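Local structure of choline dehydrogenase and related flavoproteins (3Q9T) at residues R74-R79 / H498-R504; L304-P308 / I446-F451; N172-W177 / L470-G476; V313-K317 / D479-Y485. The protein oxidises formate as a flavin-dependent formate oxidase of the glucose-methanol-choline oxidoreductase family, carrying 8-formyl-FAD at its catalytic site. All coordinates share one frame; numbering follows the deposited sequence.

Overall arrangement
The four contacts fall into two pairs. Contacts 1 and 2 touch, their centres about 13 Å apart: Arg-74 NH1 meets Phe-451 O at 2.8 Å, a probable hydrogen bond, and Val-501 and Leu-502 pack on Phe-451. Contacts 3 and 4, also about 13 Å apart between centres, meet where Phe-472 packs on Val-481 and Leu-314, and Asn-172 on Leu-480. Centres of contacts 2 and 3 lie about 32 Å apart, yet helix 454-473 runs from just after residues 446-451 into contact 3. Contact 2 comes nearest the cofactor, the Asp-306 side chain about 8 Å from the 8-formyl-FAD; contact 1 borders the second subunit.

Contact 1. Residues R74-R79 / H498-R504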
# COMPACT_ATOMS: atom_id res chain seq x y z
N ARG A 74 -3.81 -0.72 10.35
CA ARG A 74 -4.74 -1.40 11.23
C ARG A 74 -4.52 -2.88 11.02
O ARG A 74 -3.88 -3.28 10.05
CB ARG A 74 -6.19 -1.05 10.86
CG ARG A 74 -6.61 0.41 11.12
CD ARG A 74 -7.90 0.75 10.36
NE ARG A 74 -8.94 -0.27 10.56
CZ ARG A 74 -9.83 -0.26 11.56
NH1 ARG A 74 -9.83 0.73 12.45
NH2 ARG A 74 -10.73 -1.22 11.64
N ASP A 75 -5.04 -3.71 11.93
CA ASP A 75 -4.96 -5.16 11.74
C ASP A 75 -5.73 -5.63 10.48
O ASP A 75 -5.30 -6.56 9.81
CB ASP A 75 -5.46 -5.91 13.00
CG ASP A 75 -4.39 -6.00 14.10
OD1 ASP A 75 -3.25 -5.53 13.87
OD2 ASP A 75 -4.67 -6.56 15.20
N ASP A 76 -6.86 -5.00 10.16
CA ASP A 76 -7.64 -5.39 8.99
C ASP A 76 -7.21 -4.72 7.69
O ASP A 76 -7.73 -5.04 6.63
CB ASP A 76 -9.14 -5.18 9.22
CG ASP A 76 -9.52 -3.68 9.43
OD1 ASP A 76 -8.63 -2.79 9.41
OD2 ASP A 76 -10.74 -3.41 9.63
N TYR A 77 -6.26 -3.79 7.75
CA TYR A 77 -5.91 -3.00 6.56
C TYR A 77 -4.61 -2.20 6.74
O TYR A 77 -4.35 -1.67 7.81
CB TYR A 77 -7.09 -2.08 6.18
CG TYR A 77 -6.88 -1.31 4.89
CD1 TYR A 77 -6.18 -0.10 4.90
CD2 TYR A 77 -7.35 -1.78 3.68
CE1 TYR A 77 -5.97 0.62 3.73
CE2 TYR A 77 -7.14 -1.06 2.49
CZ TYR A 77 -6.45 0.14 2.53
OH TYR A 77 -6.21 0.88 1.38
N GLU A 78 -3.80 -2.14 5.68
CA GLU A 78 -2.58 -1.32 5.68
C GLU A 78 -2.21 -0.86 4.27
O GLU A 78 -2.14 -1.66 3.32
CB GLU A 78 -1.41 -2.04 6.35
CG GLU A 78 -0.12 -1.19 6.50
CD GLU A 78 0.93 -1.86 7.38
OE1 GLU A 78 2.09 -1.41 7.44
OE2 GLU A 78 0.58 -2.86 8.04
N ARG A 79 -1.97 0.44 4.13
CA ARG A 79 -1.58 0.99 2.84
C ARG A 79 -0.41 1.95 3.01
O ARG A 79 -0.36 2.74 3.96
CB ARG A 79 -2.76 1.70 2.20
CG ARG A 79 -2.46 2.45 0.93
CD ARG A 79 -3.68 2.46 0.04
NE ARG A 79 -4.84 3.10 0.66
CZ ARG A 79 -4.99 4.42 0.76
NH1 ARG A 79 -4.06 5.23 0.28
NH2 ARG A 79 -6.06 4.94 1.33
N HIS A 498 -16.90 1.12 5.03
CA HIS A 498 -15.75 0.85 5.88
C HIS A 498 -14.51 0.61 5.01
O HIS A 498 -13.43 1.14 5.29
CB HIS A 498 -16.05 -0.36 6.75
CG HIS A 498 -14.94 -0.72 7.69
ND1 HIS A 498 -15.06 -0.59 9.06
CD2 HIS A 498 -13.70 -1.20 7.46
CE1 HIS A 498 -13.93 -0.97 9.63
NE2 HIS A 498 -13.09 -1.35 8.68
N ARG A 499 -14.68 -0.19 3.97
CA ARG A 499 -13.61 -0.50 3.03
C ARG A 499 -13.29 0.71 2.16
O ARG A 499 -12.12 1.04 1.92
CB ARG A 499 -14.02 -1.68 2.15
CG ARG A 499 -13.07 -1.97 1.00
CD ARG A 499 -11.82 -2.71 1.45
NE ARG A 499 -10.88 -2.91 0.36
CZ ARG A 499 -9.75 -3.60 0.46
NH1 ARG A 499 -9.42 -4.17 1.61
NH2 ARG A 499 -8.94 -3.72 -0.58
N ALA A 500 -14.33 1.38 1.68
CA ALA A 500 -14.18 2.59 0.88
C ALA A 500 -13.36 3.66 1.59
O ALA A 500 -12.46 4.26 0.99
CB ALA A 500 -15.56 3.15 0.51
N VAL A 501 -13.66 3.92 2.86
CA VAL A 501 -12.95 4.95 3.61
C VAL A 501 -11.46 4.62 3.74
O VAL A 501 -10.59 5.43 3.43
CB VAL A 501 -13.59 5.17 4.99
CG1 VAL A 501 -12.71 6.04 5.85
CG2 VAL A 501 -14.98 5.78 4.84
N LEU A 502 -11.17 3.40 4.18
CA LEU A 502 -9.78 2.99 4.35
C LEU A 502 -9.03 3.00 3.02
O LEU A 502 -7.86 3.40 2.96
CB LEU A 502 -9.68 1.62 5.02
CG LEU A 502 -10.32 1.50 6.41
CD1 LEU A 502 -10.23 0.09 6.91
CD2 LEU A 502 -9.70 2.48 7.41
N ASP A 503 -9.68 2.55 1.97
CA ASP A 503 -8.97 2.32 0.71
C ASP A 503 -8.85 3.58 -0.13
O ASP A 503 -8.04 3.64 -1.06
CB ASP A 503 -9.63 1.20 -0.09
CG ASP A 503 -8.68 0.59 -1.09
OD1 ASP A 503 -7.52 0.33 -0.71
OD2 ASP A 503 -9.08 0.39 -2.25
N ARG A 504 -9.65 4.59 0.18
CA ARG A 504 -9.70 5.78 -0.64
C ARG A 504 -9.19 7.02 0.06
O ARG A 504 -9.09 8.10 -0.55
CB ARG A 504 -11.13 6.04 -1.06
CG ARG A 504 -11.61 5.18 -2.19
CD ARG A 504 -12.31 6.08 -3.16
NE ARG A 504 -13.70 5.74 -3.21
CZ ARG A 504 -14.61 6.40 -3.91
NH1 ARG A 504 -14.28 7.49 -4.59
NH2 ARG A 504 -15.86 5.96 -3.89
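Tyr-77 lies over Leu-502 where the two-stranded antiparallel hairpin 67-74/77-81 packs against the last turns of helix 494-504, beside the second subunit. Starting at its CB, the tyrosine meets Leu-502 CD1 at 3.9 Å. With CG anti to the backbone N (chi1 -175°), the ring then runs antiparallel to the leucine side chain, whose CB sits over the ring centre in a CH-pi contact, 4.0 Å from the centroid. In one of its two conformers Arg-499 probably brings NH1 near CD2. At the tip, OH donates to the anti lone pair of Asp-503 OD1 and accepts from Arg-79 NE, 2.7 Å away and in the guanidinium plane. Two bonds thus fix the phenol; His-407 of the second subunit takes Asp-503 OD2. Arg-79 NH2 reaches on to Leu-502 O at 2.9 Å, while its NH1 pairs with Glu-81.

At the hairpin turn, Arg-74 grips Asp-76 side-on through NE and NH2, its NH1 forming a salt bridge with Asp-454. Asp-76 OD2 also accepts from His-498 NE2 at 3.3 Å, the histidine and Arg-74 NH2 approaching from opposite faces of the carboxylate plane.

Contact 2. Residues L304-P308 / I446-F451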
# COMPACT_ATOMS: atom_id res chain seq x y z
N LEU A 304 2.96 12.09 15.99
CA LEU A 304 2.65 12.55 14.65
C LEU A 304 1.13 12.52 14.46
O LEU A 304 0.52 11.45 14.54
CB LEU A 304 3.34 11.65 13.63
CG LEU A 304 2.85 11.80 12.20
CD1 LEU A 304 3.22 13.19 11.72
CD2 LEU A 304 3.43 10.71 11.32
N MET A 305 0.52 13.68 14.22
CA MET A 305 -0.93 13.75 14.00
C MET A 305 -1.25 14.52 12.72
O MET A 305 -0.68 15.59 12.47
CB MET A 305 -1.66 14.38 15.18
CG MET A 305 -3.15 14.08 15.21
SD MET A 305 -3.51 12.41 15.83
CE MET A 305 -5.26 12.36 15.49
N ASP A 306 -2.14 13.96 11.91
CA ASP A 306 -2.50 14.55 10.63
C ASP A 306 -4.02 14.42 10.47
O ASP A 306 -4.67 13.74 11.27
CB ASP A 306 -1.75 13.81 9.52
CG ASP A 306 -1.83 14.51 8.14
OD1 ASP A 306 -2.41 15.60 8.03
OD2 ASP A 306 -1.29 13.96 7.17
N HIS A 307 -4.58 15.07 9.45
CA HIS A 307 -6.00 14.92 9.14
C HIS A 307 -6.19 13.89 8.04
O HIS A 307 -5.60 14.03 6.97
CB HIS A 307 -6.57 16.23 8.60
CG HIS A 307 -6.68 17.33 9.62
ND1 HIS A 307 -6.38 18.63 9.31
CD2 HIS A 307 -7.09 17.32 10.91
CE1 HIS A 307 -6.59 19.39 10.38
NE2 HIS A 307 -7.02 18.62 11.36
N PRO A 308 -7.05 12.87 8.25
CA PRO A 308 -7.31 11.97 7.12
C PRO A 308 -8.34 12.64 6.22
O PRO A 308 -9.15 13.42 6.72
CB PRO A 308 -7.92 10.74 7.80
CG PRO A 308 -8.64 11.31 8.99
CD PRO A 308 -7.92 12.58 9.40
N ILE A 446 7.64 6.77 8.12
CA ILE A 446 6.49 7.61 8.46
C ILE A 446 5.21 6.78 8.47
O ILE A 446 4.80 6.24 7.44
CB ILE A 446 6.33 8.80 7.45
CG1 ILE A 446 7.67 9.55 7.26
CG2 ILE A 446 5.21 9.74 7.89
CD1 ILE A 446 7.62 10.72 6.29
N ASN A 447 4.60 6.70 9.64
CA ASN A 447 3.29 6.09 9.80
C ASN A 447 2.28 7.11 10.35
O ASN A 447 2.48 7.64 11.45
CB ASN A 447 3.38 4.89 10.73
CG ASN A 447 2.02 4.30 11.03
OD1 ASN A 447 1.09 4.47 10.26
ND2 ASN A 447 1.90 3.63 12.17
N LEU A 448 1.23 7.40 9.58
CA LEU A 448 0.23 8.41 9.96
C LEU A 448 -0.88 7.83 10.84
O LEU A 448 -1.62 8.56 11.48
CB LEU A 448 -0.41 9.05 8.72
CG LEU A 448 0.49 9.94 7.87
CD1 LEU A 448 -0.19 10.35 6.58
CD2 LEU A 448 0.89 11.16 8.69
N ASN A 449 -1.02 6.51 10.79
CA ASN A 449 -1.94 5.81 11.66
C ASN A 449 -3.38 6.33 11.55
O ASN A 449 -4.09 6.42 12.55
CB ASN A 449 -1.45 5.86 13.11
CG ASN A 449 -2.10 4.81 13.99
OD1 ASN A 449 -2.35 3.69 13.54
ND2 ASN A 449 -2.38 5.16 15.25
N PHE A 450 -3.78 6.66 10.33
CA PHE A 450 -5.14 7.12 10.08
C PHE A 450 -6.14 6.02 10.44
O PHE A 450 -5.94 4.83 10.11
CB PHE A 450 -5.31 7.46 8.59
CG PHE A 450 -4.73 8.79 8.17
CD1 PHE A 450 -4.69 9.87 9.05
CD2 PHE A 450 -4.28 8.97 6.87
CE1 PHE A 450 -4.19 11.09 8.65
CE2 PHE A 450 -3.75 10.20 6.46
CZ PHE A 450 -3.72 11.26 7.35
N PHE A 451 -7.22 6.42 11.10
CA PHE A 451 -8.34 5.52 11.36
C PHE A 451 -7.99 4.34 12.31
O PHE A 451 -8.62 3.28 12.27
CB PHE A 451 -8.91 5.02 10.03
CG PHE A 451 -9.47 6.13 9.17
CD1 PHE A 451 -10.59 6.85 9.58
CD2 PHE A 451 -8.87 6.47 7.96
CE1 PHE A 451 -11.10 7.86 8.81
CE2 PHE A 451 -9.38 7.50 7.17
CZ PHE A 451 -10.50 8.20 7.59
O HOH W 1 -2.39 11.08 12.28
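This is a buried, mainly apolar contact between the link joining strands 302-304 and 308-316 and strand 445-447 with the turn after it. Pro-308 packs on Phe-450: its CB stands over the phenyl face, 3.8 Å from the centroid and 19° off the normal. Leu-448 CB lies over the opposite face, so the ring is clamped between the proline and a residue of its own segment. Phe-451 CE2 lies 3.6 Å from the same Pro-308 CB. At the other end, Leu-304 carries CG anti to its amide nitrogen (chi1 166°), which brings CD2 to Leu-448 CD2 at 3.7 Å and close to Ile-446 CG2.

Asp-306 lies between these apolar groups. Its OD2 comes 3.6 Å from Phe-450 CZ but is satisfied by Thr-507, while OD1 accepts from the amide of His-307. No direct hydrogen bond joins the segments; a water accepts from Asp-306 N at 2.9 Å and donates to Leu-448 O at 2.8 Å. Asn-447 OD1 accepts from the backbone Asn-449 N at 3.0 Å, closing an Asx turn next to strand 445-447 of the three-stranded sheet 302-304/431-434/445-447.

Contact 3. Residues N172-W177 / L470-G476; sequences NLTKAW and LLFKGEG
Helix 167-179 packs here against the C-terminal end of helix 454-473 and the glycine-containing turn that follows it, away from the flavin. Leu-470 is the wedge. Its CD2 presses on the first helix's backbone, 3.3 Å from Trp-177 N, and lies 3.6 Å from Ala-176 CB. The other branch, CD1, crosses Leu-173 CD1 at about a right angle, 4.0 Å away, and CG approaches Trp-177 CE3. Leu-471 CD2 reaches the same Leu-173 methyl from the neighbouring position. Phe-396 of strand 392-397 packs on both Leu-173 and Leu-470, tying the helix pair to the large sheet.

Next to this apolar patch the two backbones come close. Ala-176 CB sits 3.7 Å from Gly-474 CA, so the helix meets the bare backbone of the turn. Gly-476 CA lies 3.0 Å from Asn-172 OD1, while Asn-172 ND2 is bonded to Pro-168 O.

Beside Gly-476, Lys-175 crosses Glu-475 at about a right angle, presenting the aliphatic part of its chain to the carboxylate; NZ and OE2 remain 4.9 Å apart. A water donates to both Lys-175 O and Glu-475 OE1. With no direct hydrogen bond between the segments, the contact depends on shape: leucine methyls and bare glycine backbone fitted against a helix, with polar links confined to the water and to outside partners.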
# COMPACT_ATOMS: atom_id res chain seq x y z
N ASN A 172 -25.19 28.14 -6.75
CA ASN A 172 -25.87 26.87 -6.48
C ASN A 172 -25.41 26.14 -5.21
O ASN A 172 -26.24 25.59 -4.47
CB ASN A 172 -25.80 25.96 -7.68
CG ASN A 172 -26.81 26.34 -8.75
OD1 ASN A 172 -27.99 26.00 -8.66
ND2 ASN A 172 -26.36 27.07 -9.76
N LEU A 173 -24.11 26.16 -4.95
CA LEU A 173 -23.52 25.53 -3.78
C LEU A 173 -24.03 26.23 -2.54
O LEU A 173 -24.34 25.60 -1.53
CB LEU A 173 -21.98 25.59 -3.84
CG LEU A 173 -21.16 24.97 -2.69
CD1 LEU A 173 -21.65 23.56 -2.37
CD2 LEU A 173 -19.63 24.97 -2.98
N THR A 174 -24.11 27.56 -2.63
CA THR A 174 -24.58 28.36 -1.51
C THR A 174 -26.04 28.03 -1.21
O THR A 174 -26.41 27.78 -0.05
CB THR A 174 -24.38 29.88 -1.78
OG1 THR A 174 -22.97 30.17 -1.84
CG2 THR A 174 -25.03 30.71 -0.66
N LYS A 175 -26.85 28.00 -2.26
CA LYS A 175 -28.27 27.65 -2.13
C LYS A 175 -28.42 26.26 -1.50
O LYS A 175 -29.22 26.06 -0.57
CB LYS A 175 -28.92 27.67 -3.52
CG LYS A 175 -30.28 28.33 -3.60
CD LYS A 175 -30.87 28.22 -5.02
CE LYS A 175 -30.16 29.14 -6.01
NZ LYS A 175 -30.57 28.88 -7.42
N ALA A 176 -27.64 25.31 -2.00
CA ALA A 176 -27.70 23.94 -1.52
C ALA A 176 -27.39 23.89 -0.02
O ALA A 176 -28.14 23.30 0.75
CB ALA A 176 -26.71 23.07 -2.29
N TRP A 177 -26.31 24.56 0.37
CA TRP A 177 -25.86 24.60 1.76
C TRP A 177 -26.94 25.13 2.70
O TRP A 177 -27.23 24.53 3.74
CB TRP A 177 -24.59 25.47 1.88
CG TRP A 177 -23.91 25.37 3.21
CD1 TRP A 177 -24.10 26.17 4.29
CD2 TRP A 177 -22.93 24.39 3.60
NE1 TRP A 177 -23.31 25.76 5.33
CE2 TRP A 177 -22.58 24.68 4.94
CE3 TRP A 177 -22.32 23.32 2.95
CZ2 TRP A 177 -21.64 23.91 5.64
CZ3 TRP A 177 -21.38 22.56 3.65
CH2 TRP A 177 -21.05 22.86 4.98
N LEU A 470 -25.96 17.06 0.56
CA LEU A 470 -25.86 18.48 0.23
C LEU A 470 -25.88 18.67 -1.28
O LEU A 470 -26.54 19.56 -1.81
CB LEU A 470 -24.54 19.01 0.81
CG LEU A 470 -24.03 20.45 0.84
CD1 LEU A 470 -22.79 20.57 -0.02
CD2 LEU A 470 -25.07 21.53 0.52
N LEU A 471 -25.17 17.80 -1.98
CA LEU A 471 -24.89 18.04 -3.38
C LEU A 471 -25.92 17.36 -4.27
O LEU A 471 -26.24 17.88 -5.35
CB LEU A 471 -23.46 17.59 -3.72
CG LEU A 471 -22.30 18.36 -3.07
CD1 LEU A 471 -20.98 17.60 -3.24
CD2 LEU A 471 -22.16 19.78 -3.61
N PHE A 472 -26.44 16.22 -3.82
CA PHE A 472 -27.47 15.48 -4.57
C PHE A 472 -28.90 15.88 -4.23
O PHE A 472 -29.82 15.56 -4.96
CB PHE A 472 -27.31 13.96 -4.40
CG PHE A 472 -26.27 13.36 -5.30
CD1 PHE A 472 -26.63 12.78 -6.50
CD2 PHE A 472 -24.93 13.41 -4.95
CE1 PHE A 472 -25.66 12.24 -7.33
CE2 PHE A 472 -23.97 12.88 -5.78
CZ PHE A 472 -24.34 12.29 -6.96
N LYS A 473 -29.08 16.58 -3.12
CA LYS A 473 -30.43 16.93 -2.68
C LYS A 473 -30.55 18.43 -2.45
O LYS A 473 -31.65 18.95 -2.38
CB LYS A 473 -30.78 16.23 -1.36
CG LYS A 473 -30.74 14.72 -1.37
CD LYS A 473 -31.10 14.21 0.01
CE LYS A 473 -30.92 12.71 0.13
NZ LYS A 473 -30.90 12.28 1.56
N GLY A 474 -29.42 19.12 -2.31
CA GLY A 474 -29.45 20.53 -2.01
C GLY A 474 -30.04 21.35 -3.14
O GLY A 474 -29.80 21.08 -4.32
N GLU A 475 -30.82 22.37 -2.77
CA GLU A 475 -31.44 23.28 -3.72
C GLU A 475 -30.43 23.84 -4.72
O GLU A 475 -29.32 24.26 -4.35
CB GLU A 475 -32.10 24.44 -2.96
CG GLU A 475 -32.86 25.43 -3.81
CD GLU A 475 -33.30 26.66 -3.02
OE1 GLU A 475 -33.45 26.56 -1.78
OE2 GLU A 475 -33.50 27.73 -3.65
N GLY A 476 -30.80 23.86 -6.00
CA GLY A 476 -29.91 24.39 -7.02
C GLY A 476 -28.85 23.38 -7.43
O GLY A 476 -28.82 22.95 -8.58
O HOH W 2 -31.32 27.76 -0.26

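Contact 4. Residues V313-K317 / D479-Y485; sequences VLRVK and DLVESEY
Arg-315 O is gripped by two consecutive amides, Glu-482 N at 2.9 Å and Ser-483 N at 3.2 Å, both arriving from the same face of the carbonyl plane. In return, Arg-315 N donates to Ser-483 O at 2.6 Å. Further along, Lys-317 N bonds to Leu-480 O in the carbonyl plane, and at the opposite end Tyr-485 N reaches Val-313 O in a nearly straight bond (170°). A water there accepts from Val-313 N and donates to Tyr-485 O.

The doubled grip marks a classic beta bulge: Glu-482 and Ser-483 together face Arg-315, and the register moves by one residue before Val-316 pairs with Val-481. These are antiparallel strands, 308-316 and 481-485, in the large mixed sheet; strand 415-423 also pairs with 308-316, through backbone bonds at Leu-314 and Val-316.

On the face carrying Leu-314, Val-316, Val-481 and Glu-484, Leu-314 CD1 meets Val-481 CG2 at 3.9 Å while CD2 lies beside Glu-484 CG. Helix 454-473 covers this side, with Leu-471 touching Leu-314, and Tyr-468 OH bonded to Glu-484 OE1.

On the other face, which carries Arg-315 and Ser-483, Arg-315 runs out straight from CG to NE beside Ser-483, whose OG is 3.4 Å from Arg-315 CB. Arg-315 NE then forms a salt bridge with Glu-482 OE1, its hydrogen bond weak at 3.4 Å; guanidinium and carboxylate are nearly coplanar, 4° apart, and NH1 is held by Thr-413 OG1.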
# COMPACT_ATOMS: atom_id res chain seq x y z
N VAL A 313 -14.99 12.60 -6.39
CA VAL A 313 -15.27 13.42 -7.57
C VAL A 313 -16.68 13.21 -8.13
O VAL A 313 -17.14 12.08 -8.28
CB VAL A 313 -14.27 13.13 -8.69
CG1 VAL A 313 -14.73 13.78 -10.01
CG2 VAL A 313 -12.86 13.61 -8.29
N LEU A 314 -17.37 14.31 -8.43
CA LEU A 314 -18.60 14.25 -9.20
C LEU A 314 -18.40 14.87 -10.58
O LEU A 314 -17.80 15.93 -10.71
CB LEU A 314 -19.72 15.00 -8.49
CG LEU A 314 -20.06 14.55 -7.08
CD1 LEU A 314 -21.24 15.36 -6.54
CD2 LEU A 314 -20.35 13.05 -7.10
N ARG A 315 -18.92 14.21 -11.60
CA ARG A 315 -19.03 14.85 -12.89
C ARG A 315 -20.22 15.80 -12.81
O ARG A 315 -21.28 15.46 -12.27
CB ARG A 315 -19.21 13.84 -14.02
CG ARG A 315 -19.42 14.49 -15.38
CD ARG A 315 -19.41 13.45 -16.48
NE ARG A 315 -19.53 14.05 -17.80
CZ ARG A 315 -18.71 13.79 -18.81
NH1 ARG A 315 -17.70 12.95 -18.64
NH2 ARG A 315 -18.89 14.38 -19.99
N VAL A 316 -20.04 17.00 -13.32
CA VAL A 316 -20.98 18.06 -13.07
C VAL A 316 -21.30 18.62 -14.44
O VAL A 316 -20.58 18.34 -15.39
CB VAL A 316 -20.33 19.06 -12.11
CG1 VAL A 316 -19.81 20.27 -12.84
CG2 VAL A 316 -21.28 19.41 -10.99
N LYS A 317 -22.40 19.36 -14.58
CA LYS A 317 -22.79 19.88 -15.90
C LYS A 317 -21.75 20.79 -16.53
O LYS A 317 -21.04 21.53 -15.83
CB LYS A 317 -24.12 20.61 -15.81
CG LYS A 317 -25.30 19.70 -15.58
CD LYS A 317 -26.61 20.44 -15.84
CE LYS A 317 -27.80 19.55 -15.53
NZ LYS A 317 -27.47 18.11 -15.77
N ASP A 479 -29.38 19.91 -9.35
CA ASP A 479 -29.55 19.88 -10.79
C ASP A 479 -28.23 19.90 -11.56
O ASP A 479 -28.24 19.78 -12.79
CB ASP A 479 -30.43 21.05 -11.24
CG ASP A 479 -31.88 20.88 -10.80
OD1 ASP A 479 -32.43 19.75 -10.97
OD2 ASP A 479 -32.47 21.86 -10.27
N LEU A 480 -27.11 20.05 -10.87
CA LEU A 480 -25.82 20.16 -11.57
C LEU A 480 -25.10 18.82 -11.71
O LEU A 480 -24.27 18.64 -12.59
CB LEU A 480 -24.91 21.16 -10.86
CG LEU A 480 -25.53 22.55 -10.71
CD1 LEU A 480 -24.58 23.50 -9.97
CD2 LEU A 480 -25.89 23.10 -12.08
N VAL A 481 -25.43 17.90 -10.83
CA VAL A 481 -24.72 16.63 -10.76
C VAL A 481 -25.12 15.67 -11.88
O VAL A 481 -26.30 15.39 -12.08
CB VAL A 481 -24.97 15.95 -9.41
CG1 VAL A 481 -24.32 14.57 -9.41
CG2 VAL A 481 -24.45 16.81 -8.27
N GLU A 482 -24.12 15.18 -12.61
CA GLU A 482 -24.32 14.24 -13.70
C GLU A 482 -23.93 12.83 -13.33
O GLU A 482 -24.63 11.90 -13.67
CB GLU A 482 -23.55 14.66 -14.97
CG GLU A 482 -24.05 15.95 -15.61
CD GLU A 482 -23.54 16.15 -17.04
OE1 GLU A 482 -22.56 15.46 -17.44
OE2 GLU A 482 -24.13 16.98 -17.77
N SER A 483 -22.78 12.65 -12.66
CA SER A 483 -22.40 11.30 -12.23
C SER A 483 -21.26 11.28 -11.21
O SER A 483 -20.62 12.30 -10.96
CB SER A 483 -22.07 10.42 -13.45
OG SER A 483 -20.93 10.89 -14.13
N GLU A 484 -21.05 10.11 -10.60
CA GLU A 484 -19.98 9.89 -9.63
C GLU A 484 -18.79 9.32 -10.38
O GLU A 484 -18.95 8.47 -11.24
CB GLU A 484 -20.40 8.88 -8.55
CG GLU A 484 -21.61 9.26 -7.71
CD GLU A 484 -21.86 8.27 -6.56
OE1 GLU A 484 -20.94 8.09 -5.72
OE2 GLU A 484 -22.96 7.67 -6.51
N TYR A 485 -17.59 9.79 -10.05
CA TYR A 485 -16.39 9.25 -10.66
C TYR A 485 -15.54 8.68 -9.54
O TYR A 485 -15.40 9.31 -8.50
CB TYR A 485 -15.65 10.35 -11.40
CG TYR A 485 -14.38 9.86 -12.05
CD1 TYR A 485 -14.42 9.24 -13.30
CD2 TYR A 485 -13.16 10.02 -11.43
CE1 TYR A 485 -13.26 8.78 -13.89
CE2 TYR A 485 -12.00 9.57 -12.01
CZ TYR A 485 -12.05 8.96 -13.24
OH TYR A 485 -10.88 8.51 -13.82
O HOH W 3 -13.62 10.02 -6.74